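Local coordinates for bilirubin-inducible fluorescent protein UnaG (Anguilla japonica, PDB 4I3B) that binds unconjugated bilirubin with high affinity inside a beta-barrel and, once the pigment is bound, fluoresces green on excitation, at residues A[15-20]-A[121-126]; A[40-45]-A[52-57]; A[47-52]-A[68-73]. All coordinates share one frame; numbering follows the deposited sequence.

Contact 1: A[15-20]-A[121-126]; sequences HNFGEY and VTLTMG. With BLR (3-[5-[(Z)-(4-ethenyl-3-methyl-5-oxidanylidene-pyrrol-2-ylidene)methyl]-2-[[5-[(Z)-(3-ethenyl-4-methyl-5-oxidanylidene-pyrrol-2-ylidene)methyl]-3-(3-hydroxy-3-oxopropyl)-4-methyl-1H-pyrrol-2-yl]methyl]-4-methyl-1H-pyrrol-3-yl]propanoic acid), chain G.
Leu123 is the bump of this contact, and the hollow that receives it is made by two aromatic rings, those of Tyr20 and Phe17. Its CB stands over one face of the Tyr20 ring, 3.8 Å from the ring centroid and 14° off the normal, a CH-pi contact displaced somewhat toward the rim. Further out, the CD2 methyl rests on the same face, 3.6 Å from Tyr20 CE2, and also reaches the edge of the neighbouring ring, 3.7 Å from Phe17 CE1. With CG anti to the backbone N (chi1 170°), the Tyr20 ring lies against the strand, CE1 3.7 Å from Met125 CB and the ring edge at the backbone carbonyl carbon of Thr124. Phe17 presents its far end to bilirubin, CZ lying 3.7 Å from BLR C2D, so one ring borders both Leu123 and the pigment. Arg132, a bilirubin-binding residue, makes a cation-pi contact with Phe17, and Thr108 hydrogen-bonds the hydroxyl of Tyr20. Helix 17-23, which with helix 28-36 follows the first strand as in the fatty-acid binding protein family, thus packs through its first turn on the end of strand 118-125, between strands 106-115 and 128-135 of the barrel.

Contact 2: A[40-45]-A[52-57]; sequences TLYISQ and TVKIEN. With BLR (3-[5-[(Z)-(4-ethenyl-3-methyl-5-oxidanylidene-pyrrol-2-ylidene)methyl]-2-[[5-[(Z)-(3-ethenyl-4-methyl-5-oxidanylidene-pyrrol-2-ylidene)methyl]-3-(3-hydroxy-3-oxopropyl)-4-methyl-1H-pyrrol-2-yl]methyl]-4-methyl-1H-pyrrol-3-yl]propanoic acid), chain G.
Tyr42 and Glu56 join their side chains by a hydrogen bond in which Tyr42 OH donates to Glu56 OE1 over 2.9 Å. Glu56 CG lies anti to the carbonyl carbon (chi1 -63°), and the chain, extended beyond it, carries the carboxylate across to Tyr42. The hydroxyl approaches from above the carboxylate plane, and the ring and carboxylate planes stand 85° apart; OE1 itself lies at the edge of the ring, near CE2. Asn57 makes its polar contacts with the ligand. Its OD1 accepts from BLR ND at 3.2 Å and, by a weak bond, from BLR NC, while Asn57 ND2 donates to BLR O1A at 3.0 Å. One amide therefore serves one pyrrole N-H, one lactam N-H (weakly) and a propionate oxygen, and a further bond from ND2 to the backbone O of Leu63 helps to fix its rotation. Three backbone pairs, Thr40 with Glu56, Tyr42 with Lys54 and Ser44 with Thr52, each exchange two hydrogen bonds, and a water links Thr40 OG1 to Glu56 O. This is an antiparallel beta hairpin, part of the barrel wall characteristic of the fatty-acid binding protein family, with strands 7-15 and 64-70 flanking it. The non-hydrogen-bonded pairs turn their side chains to the bilirubin. Leu41 and Ile55 lie side by side, CD2 of Leu41 3.8 Å from CG1 of Ile55; Ile43 and Val53 pair likewise, more loosely. From this apolar row Ile55 CD1 presses against the methyl BLR CMA at 3.4 Å, its CG1 borders the same pyrrole ring, and Val53 CG2 touches BLR CMB at 3.7 Å. Leu41 CD1 comes 3.3 Å from the lactam oxygen BLR OB, and Ile43 CD1 meets the vinyl carbon BLR CBB.

Contact 3: A[47-52]-A[68-73]; sequences DGDKMT and KFKLGE
Asp49 meets two lysines with one carboxylate. OD1 accepts from Lys50 NZ at 2.8 Å on its syn side, and in the conformer given, one of two, Lys70 NZ reaches Asp49 OD2 across the contact in a salt bridge. Lys50, whose NZ also makes a weak 3.3 Å bridge to Asp47 OD2, reaches back because its chain bends at chi3 (-78°) and chi4 (-58°). The segments pair as the antiparallel hairpin of strands 50-56 and 64-70 in the barrel wall, with a classic beta bulge at Asp49 and Lys50. The backbone joins through Leu71 N to Asp49 O and a reciprocal pair between Met51 and Phe69, before the other strand leaves in a type II turn from Lys70 to Glu73. Met51 CB lies 3.7 Å from Phe69 CZ, and Met51 SD makes an oblique Met-aromatic contact, 4.9 Å from the ring centroid. Phe69 also touches bilirubin and Val90 of strand 86-93. An alanine at Asp49 would probably leave Lys70 without this carboxylate and take from Lys50 the stronger of its two bridges described here. With Lys50 NZ and Lys70 NZ 4.7 Å apart in this conformer, the negative charge of Asp49 probably offsets their mutual repulsion.

How the contacts relate
Contacts 2 and 3 are successive hairpins of one wall: they share Thr52 and strand 50-56, and their centres lie about 13 Å apart. They also touch directly, Ile43 CG2 meeting Met51 CE at 3.6 Å and Gln45 CB meeting Lys50 O at 3.3 Å. Contact 1 lies on the opposite side of the chain's centre, its own centre about 20 Å from that of contact 2 and about 24 Å from that of contact 3. Bilirubin spans the interval between contacts 1 and 2, whose nearest atoms are about 6 Å apart without touching. Each contact lends the pocket at least one residue: Phe17 from contact 1, five from contact 2, and Phe69 from contact 3.

Contact 1: A[15-20]-A[121-126]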
loop_
_atom_site.group_PDB
_atom_site.type_symbol
_atom_site.label_atom_id
_atom_site.label_comp_id
_atom_site.label_asym_id
_atom_site.label_seq_id
_atom_site.Cartn_x
_atom_site.Cartn_y
_atom_site.Cartn_z
ATOM N N HIS A 15 -9.986 -0.216 -8.316
ATOM C CA HIS A 15 -11.055 0.726 -8.635
ATOM C C HIS A 15 -10.777 2.060 -7.976
ATOM O O HIS A 15 -10.492 2.138 -6.771
ATOM C CB HIS A 15 -12.418 0.200 -8.172
ATOM C CG HIS A 15 -13.548 1.117 -8.507
ATOM N ND1 HIS A 15 -13.896 1.409 -9.804
ATOM C CD2 HIS A 15 -14.361 1.872 -7.725
ATOM C CE1 HIS A 15 -14.905 2.257 -9.815
ATOM N NE2 HIS A 15 -15.209 2.555 -8.565
ATOM N N ASN A 16 -10.905 3.106 -8.790
ATOM C CA ASN A 16 -10.785 4.485 -8.393
ATOM C C ASN A 16 -9.369 4.865 -7.930
ATOM O O ASN A 16 -9.181 5.860 -7.227
ATOM C CB ASN A 16 -11.815 4.866 -7.308
ATOM C CG ASN A 16 -12.264 6.335 -7.420
ATOM O OD1 ASN A 16 -12.559 6.843 -8.502
ATOM N ND2 ASN A 16 -12.290 7.016 -6.288
ATOM N N PHE A 17 -8.369 4.099 -8.352
ATOM C CA PHE A 17 -7.022 4.268 -7.820
ATOM C C PHE A 17 -6.359 5.557 -8.326
ATOM O O PHE A 17 -5.765 6.303 -7.547
ATOM C CB PHE A 17 -6.176 3.030 -8.115
ATOM C CG PHE A 17 -4.796 3.052 -7.469
ATOM C CD1 PHE A 17 -4.608 3.396 -6.137
ATOM C CD2 PHE A 17 -3.679 2.712 -8.227
ATOM C CE1 PHE A 17 -3.345 3.390 -5.588
ATOM C CE2 PHE A 17 -2.419 2.696 -7.658
ATOM C CZ PHE A 17 -2.257 3.061 -6.348
ATOM N N GLY A 18 -6.491 5.847 -9.619
ATOM C CA GLY A 18 -5.951 7.092 -10.116
ATOM C C GLY A 18 -6.533 8.303 -9.439
ATOM O O GLY A 18 -5.822 9.277 -9.199
ATOM N N GLU A 19 -7.832 8.255 -9.158
ATOM C CA GLU A 19 -8.501 9.363 -8.460
ATOM C C GLU A 19 -7.945 9.528 -7.037
ATOM O O GLU A 19 -7.693 10.649 -6.573
ATOM C CB GLU A 19 -10.011 9.114 -8.436
ATOM C CG GLU A 19 -10.656 9.214 -9.815
ATOM C CD GLU A 19 -10.620 7.940 -10.702
ATOM O OE1 GLU A 19 -9.930 6.936 -10.419
ATOM O OE2 GLU A 19 -11.349 7.940 -11.725
ATOM N N TYR A 20 -7.672 8.409 -6.358
ATOM C CA TYR A 20 -7.026 8.441 -5.049
ATOM C C TYR A 20 -5.639 9.063 -5.173
ATOM O O TYR A 20 -5.248 9.921 -4.367
ATOM C CB TYR A 20 -6.948 7.024 -4.456
ATOM C CG TYR A 20 -6.069 7.001 -3.240
ATOM C CD1 TYR A 20 -6.561 7.369 -2.003
ATOM C CD2 TYR A 20 -4.714 6.664 -3.330
ATOM C CE1 TYR A 20 -5.737 7.383 -0.898
ATOM C CE2 TYR A 20 -3.889 6.685 -2.228
ATOM C CZ TYR A 20 -4.389 7.035 -1.024
ATOM O OH TYR A 20 -3.538 7.054 0.061
ATOM N N VAL A 121 -7.086 -4.015 -0.102
ATOM C CA VAL A 121 -6.681 -2.722 0.464
ATOM C C VAL A 121 -7.748 -1.678 0.135
ATOM O O VAL A 121 -8.101 -1.501 -1.032
ATOM C CB VAL A 121 -5.260 -2.304 0.005
ATOM C CG1 VAL A 121 -5.086 -2.218 -1.500
ATOM C CG2 VAL A 121 -4.866 -0.996 0.652
ATOM N N THR A 122 -8.195 -0.957 1.162
ATOM C CA THR A 122 -9.084 0.169 1.003
ATOM C C THR A 122 -8.297 1.429 1.348
ATOM O O THR A 122 -7.686 1.511 2.432
ATOM C CB THR A 122 -10.309 0.044 1.930
ATOM O OG1 THR A 122 -11.009 -1.166 1.660
ATOM C CG2 THR A 122 -11.269 1.183 1.730
ATOM N N LEU A 123 -8.297 2.383 0.419
ATOM C CA LEU A 123 -7.502 3.586 0.492
ATOM C C LEU A 123 -8.408 4.775 0.639
ATOM O O LEU A 123 -9.332 4.963 -0.157
ATOM C CB LEU A 123 -6.671 3.776 -0.775
ATOM C CG LEU A 123 -5.783 2.614 -1.243
ATOM C CD1 LEU A 123 -6.524 1.485 -2.013
ATOM C CD2 LEU A 123 -4.677 3.152 -2.126
ATOM N N THR A 124 -8.149 5.609 1.631
ATOM C CA THR A 124 -8.990 6.765 1.889
ATOM C C THR A 124 -8.175 8.045 1.992
ATOM O O THR A 124 -7.228 8.115 2.782
ATOM C CB THR A 124 -9.787 6.577 3.188
ATOM O OG1 THR A 124 -10.553 5.373 3.117
ATOM C CG2 THR A 124 -10.737 7.742 3.410
ATOM N N MET A 125 -8.565 9.050 1.212
ATOM C CA MET A 125 -8.008 10.388 1.338
ATOM C C MET A 125 -9.184 11.338 1.351
ATOM O O MET A 125 -9.794 11.602 0.320
ATOM C CB MET A 125 -7.070 10.697 0.173
ATOM C CG MET A 125 -6.590 12.129 0.170
ATOM S SD MET A 125 -5.705 12.529 1.702
ATOM C CE MET A 125 -5.314 14.252 1.390
ATOM N N GLY A 126 -9.526 11.844 2.533
ATOM C CA GLY A 126 -10.745 12.639 2.671
ATOM C C GLY A 126 -11.964 11.862 2.197
ATOM O O GLY A 126 -12.246 10.782 2.699
HETATM C CHA BLR G . 1.706 -0.530 -3.906
HETATM N NA BLR G . 2.023 -1.249 -1.502
HETATM C C1A BLR G . 2.453 -0.548 -2.585
HETATM C C2A BLR G . 3.564 0.199 -2.227
HETATM C C3A BLR G . 3.792 -0.057 -0.875
HETATM C C4A BLR G . 2.827 -0.962 -0.451
HETATM C CMA BLR G . 4.890 0.515 -0.029
HETATM C CAA BLR G . 4.361 1.086 -3.132
HETATM C CBA BLR G . 4.065 2.521 -2.942
HETATM C CGA BLR G . 4.876 3.414 -3.811
HETATM O O1A BLR G . 5.349 3.007 -4.911
HETATM O O2A BLR G . 5.096 4.597 -3.362
HETATM C CHB BLR G . 2.738 -1.500 0.917
HETATM N NB BLR G . 1.276 -3.439 0.546
HETATM C C1B BLR G . 2.066 -2.606 1.370
HETATM C C2B BLR G . 1.999 -3.094 2.689
HETATM C C3B BLR G . 1.276 -4.152 2.760
HETATM C C4B BLR G . 0.675 -4.529 1.415
HETATM C CMB BLR G . 2.727 -2.428 3.840
HETATM O OB BLR G . -0.032 -5.394 1.028
HETATM C CAB BLR G . 0.980 -4.972 3.961
HETATM C CBB BLR G . 0.186 -6.085 3.961
HETATM N NC BLR G . 2.428 3.061 -7.712
HETATM C C1C BLR G . 3.128 3.597 -8.971
HETATM C C2C BLR G . 2.958 5.065 -8.777
HETATM C C3C BLR G . 2.337 5.338 -7.681
HETATM C C4C BLR G . 1.985 4.209 -6.964
HETATM C CMC BLR G . 3.530 6.011 -9.778
HETATM O OC BLR G . 3.617 2.938 -9.846
HETATM C CAC BLR G . 2.043 6.684 -7.156
HETATM C CBC BLR G . 1.690 7.725 -7.949
HETATM C CHD BLR G . 1.336 4.117 -5.777
HETATM N ND BLR G . 1.642 1.662 -5.117
HETATM C C1D BLR G . 1.148 2.905 -4.964
HETATM C C2D BLR G . 0.324 2.887 -3.738
HETATM C C3D BLR G . 0.355 1.621 -3.214
HETATM C C4D BLR G . 1.227 0.788 -4.061
HETATM C CMD BLR G . -0.412 4.088 -3.242
HETATM C CAD BLR G . -0.333 1.188 -1.948
HETATM C CBD BLR G . -1.623 0.458 -2.269
HETATM C CGD BLR G . -1.363 -0.971 -2.579
HETATM O O1D BLR G . -1.710 -1.421 -3.686
HETATM O O2D BLR G . -0.841 -1.740 -1.739
#

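Contact 2: A[40-45]-A[52-57]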
loop_
_atom_site.group_PDB
_atom_site.type_symbol
_atom_site.label_atom_id
_atom_site.label_comp_id
_atom_site.label_asym_id
_atom_site.label_seq_id
_atom_site.Cartn_x
_atom_site.Cartn_y
_atom_site.Cartn_z
ATOM N N THR A 40 3.267 -6.347 -8.069
ATOM C CA THR A 40 3.558 -7.578 -7.350
ATOM C C THR A 40 4.151 -7.151 -6.012
ATOM O O THR A 40 4.976 -6.210 -5.966
ATOM C CB THR A 40 4.579 -8.434 -8.106
ATOM O OG1 THR A 40 4.103 -8.651 -9.434
ATOM C CG2 THR A 40 4.769 -9.769 -7.435
ATOM N N LEU A 41 3.756 -7.832 -4.940
ATOM C CA LEU A 41 4.279 -7.595 -3.598
ATOM C C LEU A 41 4.975 -8.831 -3.086
ATOM O O LEU A 41 4.496 -9.950 -3.312
ATOM C CB LEU A 41 3.144 -7.307 -2.632
ATOM C CG LEU A 41 2.052 -6.352 -3.070
ATOM C CD1 LEU A 41 0.947 -6.296 -2.044
ATOM C CD2 LEU A 41 2.586 -4.978 -3.370
ATOM N N TYR A 42 6.052 -8.626 -2.326
ATOM C CA TYR A 42 6.757 -9.703 -1.641
ATOM C C TYR A 42 6.836 -9.257 -0.206
ATOM O O TYR A 42 7.572 -8.314 0.118
ATOM C CB TYR A 42 8.167 -9.898 -2.207
ATOM C CG TYR A 42 8.198 -10.086 -3.699
ATOM C CD1 TYR A 42 8.143 -11.358 -4.253
ATOM C CD2 TYR A 42 8.253 -8.993 -4.560
ATOM C CE1 TYR A 42 8.178 -11.553 -5.630
ATOM C CE2 TYR A 42 8.251 -9.169 -5.934
ATOM C CZ TYR A 42 8.220 -10.445 -6.470
ATOM O OH TYR A 42 8.229 -10.591 -7.837
ATOM N N ILE A 43 6.061 -9.923 0.636
ATOM C CA ILE A 43 5.934 -9.547 2.029
ATOM C C ILE A 43 6.683 -10.525 2.917
ATOM O O ILE A 43 6.531 -11.733 2.788
ATOM C CB ILE A 43 4.454 -9.516 2.401
ATOM C CG1 ILE A 43 3.754 -8.521 1.493
ATOM C CG2 ILE A 43 4.266 -9.134 3.876
ATOM C CD1 ILE A 43 2.290 -8.243 1.845
ATOM N N SER A 44 7.491 -10.020 3.832
ATOM C CA SER A 44 8.190 -10.891 4.758
ATOM C C SER A 44 8.043 -10.287 6.167
ATOM O O SER A 44 7.656 -9.126 6.321
ATOM C CB SER A 44 9.656 -11.065 4.310
ATOM O OG SER A 44 10.294 -9.799 4.216
ATOM N N GLN A 45 8.229 -11.105 7.186
ATOM C CA GLN A 45 8.040 -10.617 8.548
ATOM C C GLN A 45 9.024 -11.247 9.488
ATOM O O GLN A 45 9.630 -12.290 9.195
ATOM C CB GLN A 45 6.605 -10.884 9.032
ATOM C CG GLN A 45 6.312 -12.325 9.438
ATOM C CD GLN A 45 6.572 -12.585 10.914
ATOM O OE1 GLN A 45 6.512 -11.670 11.740
ATOM N NE2 GLN A 45 6.865 -13.835 11.253
ATOM N N THR A 52 8.747 -6.383 6.090
ATOM C CA THR A 52 9.363 -5.773 4.921
ATOM C C THR A 52 8.463 -6.056 3.744
ATOM O O THR A 52 8.005 -7.186 3.577
ATOM C CB THR A 52 10.728 -6.383 4.656
ATOM O OG1 THR A 52 11.592 -6.075 5.751
ATOM C CG2 THR A 52 11.335 -5.842 3.395
ATOM N N VAL A 53 8.170 -5.036 2.952
ATOM C CA VAL A 53 7.367 -5.226 1.748
ATOM C C VAL A 53 8.190 -4.702 0.572
ATOM O O VAL A 53 8.594 -3.529 0.562
ATOM C CB VAL A 53 6.000 -4.513 1.805
ATOM C CG1 VAL A 53 5.199 -4.806 0.509
ATOM C CG2 VAL A 53 5.214 -4.999 2.999
ATOM N N LYS A 54 8.474 -5.588 -0.384
ATOM C CA LYS A 54 9.123 -5.192 -1.617
ATOM C C LYS A 54 8.046 -5.135 -2.703
ATOM O O LYS A 54 7.225 -6.045 -2.811
ATOM C CB LYS A 54 10.186 -6.196 -2.023
ATOM C CG LYS A 54 10.876 -5.826 -3.322
ATOM C CD LYS A 54 11.946 -6.834 -3.756
ATOM C CE LYS A 54 12.291 -6.680 -5.244
ATOM N NZ LYS A 54 13.335 -7.700 -5.652
ATOM N N ILE A 55 8.050 -4.068 -3.491
ATOM C CA ILE A 55 7.004 -3.832 -4.475
ATOM C C ILE A 55 7.629 -3.629 -5.846
ATOM O O ILE A 55 8.519 -2.800 -6.012
ATOM C CB ILE A 55 6.169 -2.576 -4.098
ATOM C CG1 ILE A 55 5.597 -2.697 -2.677
ATOM C CG2 ILE A 55 5.037 -2.343 -5.117
ATOM C CD1 ILE A 55 6.407 -2.043 -1.596
ATOM N N GLU A 56 7.134 -4.362 -6.835
ATOM C CA GLU A 56 7.434 -4.049 -8.218
ATOM C C GLU A 56 6.137 -3.477 -8.776
ATOM O O GLU A 56 5.189 -4.225 -9.063
ATOM C CB GLU A 56 7.851 -5.312 -8.964
ATOM C CG GLU A 56 9.136 -5.916 -8.412
ATOM C CD GLU A 56 9.405 -7.334 -8.909
ATOM O OE1 GLU A 56 8.448 -8.059 -9.252
ATOM O OE2 GLU A 56 10.578 -7.723 -8.894
ATOM N N ASN A 57 6.048 -2.147 -8.902
ATOM C CA ASN A 57 4.786 -1.564 -9.388
ATOM C C ASN A 57 4.493 -1.984 -10.817
ATOM O O ASN A 57 3.338 -2.115 -11.189
ATOM C CB ASN A 57 4.801 -0.046 -9.258
ATOM C CG ASN A 57 4.570 0.428 -7.814
ATOM O OD1 ASN A 57 3.474 0.270 -7.273
ATOM N ND2 ASN A 57 5.579 1.052 -7.224
HETATM C CHA BLR G . 1.706 -0.530 -3.906
HETATM N NA BLR G . 2.023 -1.249 -1.502
HETATM C C1A BLR G . 2.453 -0.548 -2.585
HETATM C C2A BLR G . 3.564 0.199 -2.227
HETATM C C3A BLR G . 3.792 -0.057 -0.875
HETATM C C4A BLR G . 2.827 -0.962 -0.451
HETATM C CMA BLR G . 4.890 0.515 -0.029
HETATM C CAA BLR G . 4.361 1.086 -3.132
HETATM C CBA BLR G . 4.065 2.521 -2.942
HETATM C CGA BLR G . 4.876 3.414 -3.811
HETATM O O1A BLR G . 5.349 3.007 -4.911
HETATM O O2A BLR G . 5.096 4.597 -3.362
HETATM C CHB BLR G . 2.738 -1.500 0.917
HETATM N NB BLR G . 1.276 -3.439 0.546
HETATM C C1B BLR G . 2.066 -2.606 1.370
HETATM C C2B BLR G . 1.999 -3.094 2.689
HETATM C C3B BLR G . 1.276 -4.152 2.760
HETATM C C4B BLR G . 0.675 -4.529 1.415
HETATM C CMB BLR G . 2.727 -2.428 3.840
HETATM O OB BLR G . -0.032 -5.394 1.028
HETATM C CAB BLR G . 0.980 -4.972 3.961
HETATM C CBB BLR G . 0.186 -6.085 3.961
HETATM N NC BLR G . 2.428 3.061 -7.712
HETATM C C1C BLR G . 3.128 3.597 -8.971
HETATM C C2C BLR G . 2.958 5.065 -8.777
HETATM C C3C BLR G . 2.337 5.338 -7.681
HETATM C C4C BLR G . 1.985 4.209 -6.964
HETATM C CMC BLR G . 3.530 6.011 -9.778
HETATM O OC BLR G . 3.617 2.938 -9.846
HETATM C CAC BLR G . 2.043 6.684 -7.156
HETATM C CBC BLR G . 1.690 7.725 -7.949
HETATM C CHD BLR G . 1.336 4.117 -5.777
HETATM N ND BLR G . 1.642 1.662 -5.117
HETATM C C1D BLR G . 1.148 2.905 -4.964
HETATM C C2D BLR G . 0.324 2.887 -3.738
HETATM C C3D BLR G . 0.355 1.621 -3.214
HETATM C C4D BLR G . 1.227 0.788 -4.061
HETATM C CMD BLR G . -0.412 4.088 -3.242
HETATM C CAD BLR G . -0.333 1.188 -1.948
HETATM C CBD BLR G . -1.623 0.458 -2.269
HETATM C CGD BLR G . -1.363 -0.971 -2.579
HETATM O O1D BLR G . -1.710 -1.421 -3.686
HETATM O O2D BLR G . -0.841 -1.740 -1.739
HETATM O O HOH W 1 4.794 -6.226 -11.046
#

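Contact 3: A[47-52]-A[68-73]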
loop_
_atom_site.group_PDB
_atom_site.type_symbol
_atom_site.label_atom_id
_atom_site.label_comp_id
_atom_site.label_asym_id
_atom_site.label_seq_id
_atom_site.Cartn_x
_atom_site.Cartn_y
_atom_site.Cartn_z
ATOM N N ASP A 47 9.169 -11.832 13.818
ATOM C CA ASP A 47 8.724 -11.693 15.210
ATOM C C ASP A 47 7.260 -11.307 15.416
ATOM O O ASP A 47 6.831 -11.059 16.543
ATOM C CB ASP A 47 9.622 -10.679 15.922
ATOM C CG ASP A 47 11.035 -11.187 16.078
ATOM O OD1 ASP A 47 11.188 -12.373 16.470
ATOM O OD2 ASP A 47 11.985 -10.419 15.797
ATOM N N GLY A 48 6.495 -11.256 14.336
ATOM C CA GLY A 48 5.086 -10.927 14.423
ATOM C C GLY A 48 4.852 -9.435 14.566
ATOM O O GLY A 48 3.702 -8.996 14.659
ATOM N N ASP A 49 5.922 -8.641 14.580
ATOM C CA ASP A 49 5.767 -7.188 14.672
ATOM C C ASP A 49 6.701 -6.393 13.767
ATOM O O ASP A 49 6.711 -5.176 13.840
ATOM C CB ASP A 49 5.942 -6.716 16.116
ATOM C CG ASP A 49 7.378 -6.789 16.580
ATOM O OD1 ASP A 49 8.199 -7.439 15.891
ATOM O OD2 ASP A 49 7.686 -6.209 17.644
ATOM N N LYS A 50 7.489 -7.062 12.925
ATOM C CA LYS A 50 8.324 -6.360 11.941
ATOM C C LYS A 50 8.019 -6.899 10.562
ATOM O O LYS A 50 7.857 -8.109 10.389
ATOM C CB LYS A 50 9.810 -6.533 12.249
ATOM C CG LYS A 50 10.284 -5.680 13.442
ATOM C CD LYS A 50 11.725 -6.027 13.854
ATOM C CE LYS A 50 11.797 -7.321 14.673
ATOM N NZ LYS A 50 10.963 -7.274 15.936
ATOM N N MET A 51 7.922 -6.008 9.578
ATOM C CA MET A 51 7.634 -6.415 8.202
ATOM C C MET A 51 8.516 -5.708 7.209
ATOM O O MET A 51 8.957 -4.582 7.423
ATOM C CB MET A 51 6.158 -6.121 7.850
ATOM C CG MET A 51 5.185 -6.819 8.778
ATOM S SD MET A 51 3.445 -6.506 8.403
ATOM C CE MET A 51 3.259 -7.255 6.792
ATOM N N THR A 52 8.747 -6.383 6.090
ATOM C CA THR A 52 9.363 -5.773 4.921
ATOM C C THR A 52 8.463 -6.056 3.744
ATOM O O THR A 52 8.005 -7.186 3.577
ATOM C CB THR A 52 10.728 -6.383 4.656
ATOM O OG1 THR A 52 11.592 -6.075 5.751
ATOM C CG2 THR A 52 11.335 -5.842 3.395
ATOM N N LYS A 68 10.160 -0.939 5.144
ATOM C CA LYS A 68 10.505 -1.777 6.283
ATOM C C LYS A 68 10.032 -1.058 7.531
ATOM O O LYS A 68 10.348 0.119 7.709
ATOM C CB LYS A 68 12.028 -1.953 6.390
ATOM C CG LYS A 68 12.695 -2.720 5.276
ATOM C CD LYS A 68 14.154 -3.021 5.628
ATOM C CE LYS A 68 14.732 -4.102 4.727
ATOM N NZ LYS A 68 16.164 -4.403 5.028
ATOM N N PHE A 69 9.320 -1.747 8.409
ATOM C CA PHE A 69 8.804 -1.102 9.604
ATOM C C PHE A 69 8.560 -2.073 10.742
ATOM O O PHE A 69 8.454 -3.290 10.542
ATOM C CB PHE A 69 7.494 -0.359 9.289
ATOM C CG PHE A 69 6.440 -1.239 8.652
ATOM C CD1 PHE A 69 5.581 -2.001 9.447
ATOM C CD2 PHE A 69 6.301 -1.298 7.269
ATOM C CE1 PHE A 69 4.587 -2.820 8.864
ATOM C CE2 PHE A 69 5.327 -2.110 6.695
ATOM C CZ PHE A 69 4.478 -2.870 7.495
ATOM N N LYS A 70 8.470 -1.503 11.933
ATOM C CA LYS A 70 8.042 -2.200 13.122
ATOM C C LYS A 70 6.654 -1.671 13.501
ATOM O O LYS A 70 6.426 -0.462 13.509
ATOM C CB LYS A 70 9.067 -1.948 14.233
ATOM C CG LYS A 70 8.686 -2.519 15.587
ATOM C CD LYS A 70 9.865 -2.483 16.548
ATOM C CE LYS A 70 9.399 -2.588 17.989
ATOM N NZ LYS A 70 8.696 -3.872 18.287
ATOM N N LEU A 71 5.718 -2.558 13.821
ATOM C CA LEU A 71 4.380 -2.116 14.194
ATOM C C LEU A 71 4.463 -1.080 15.296
ATOM O O LEU A 71 5.188 -1.263 16.288
ATOM C CB LEU A 71 3.519 -3.287 14.672
ATOM C CG LEU A 71 3.262 -4.362 13.617
ATOM C CD1 LEU A 71 2.481 -5.525 14.205
ATOM C CD2 LEU A 71 2.516 -3.772 12.441
ATOM N N GLY A 72 3.713 -0.003 15.141
ATOM C CA GLY A 72 3.633 1.032 16.142
ATOM C C GLY A 72 4.733 2.070 16.094
ATOM O O GLY A 72 4.683 3.033 16.844
ATOM N N GLU A 73 5.739 1.869 15.252
ATOM C CA GLU A 73 6.885 2.768 15.195
ATOM C C GLU A 73 6.840 3.614 13.931
ATOM O O GLU A 73 6.874 3.095 12.820
ATOM C CB GLU A 73 8.205 1.982 15.257
ATOM C CG GLU A 73 9.479 2.862 15.218
ATOM C CD GLU A 73 10.764 2.061 15.065
ATOM O OE1 GLU A 73 11.589 2.088 16.006
ATOM O OE2 GLU A 73 10.968 1.437 13.996
#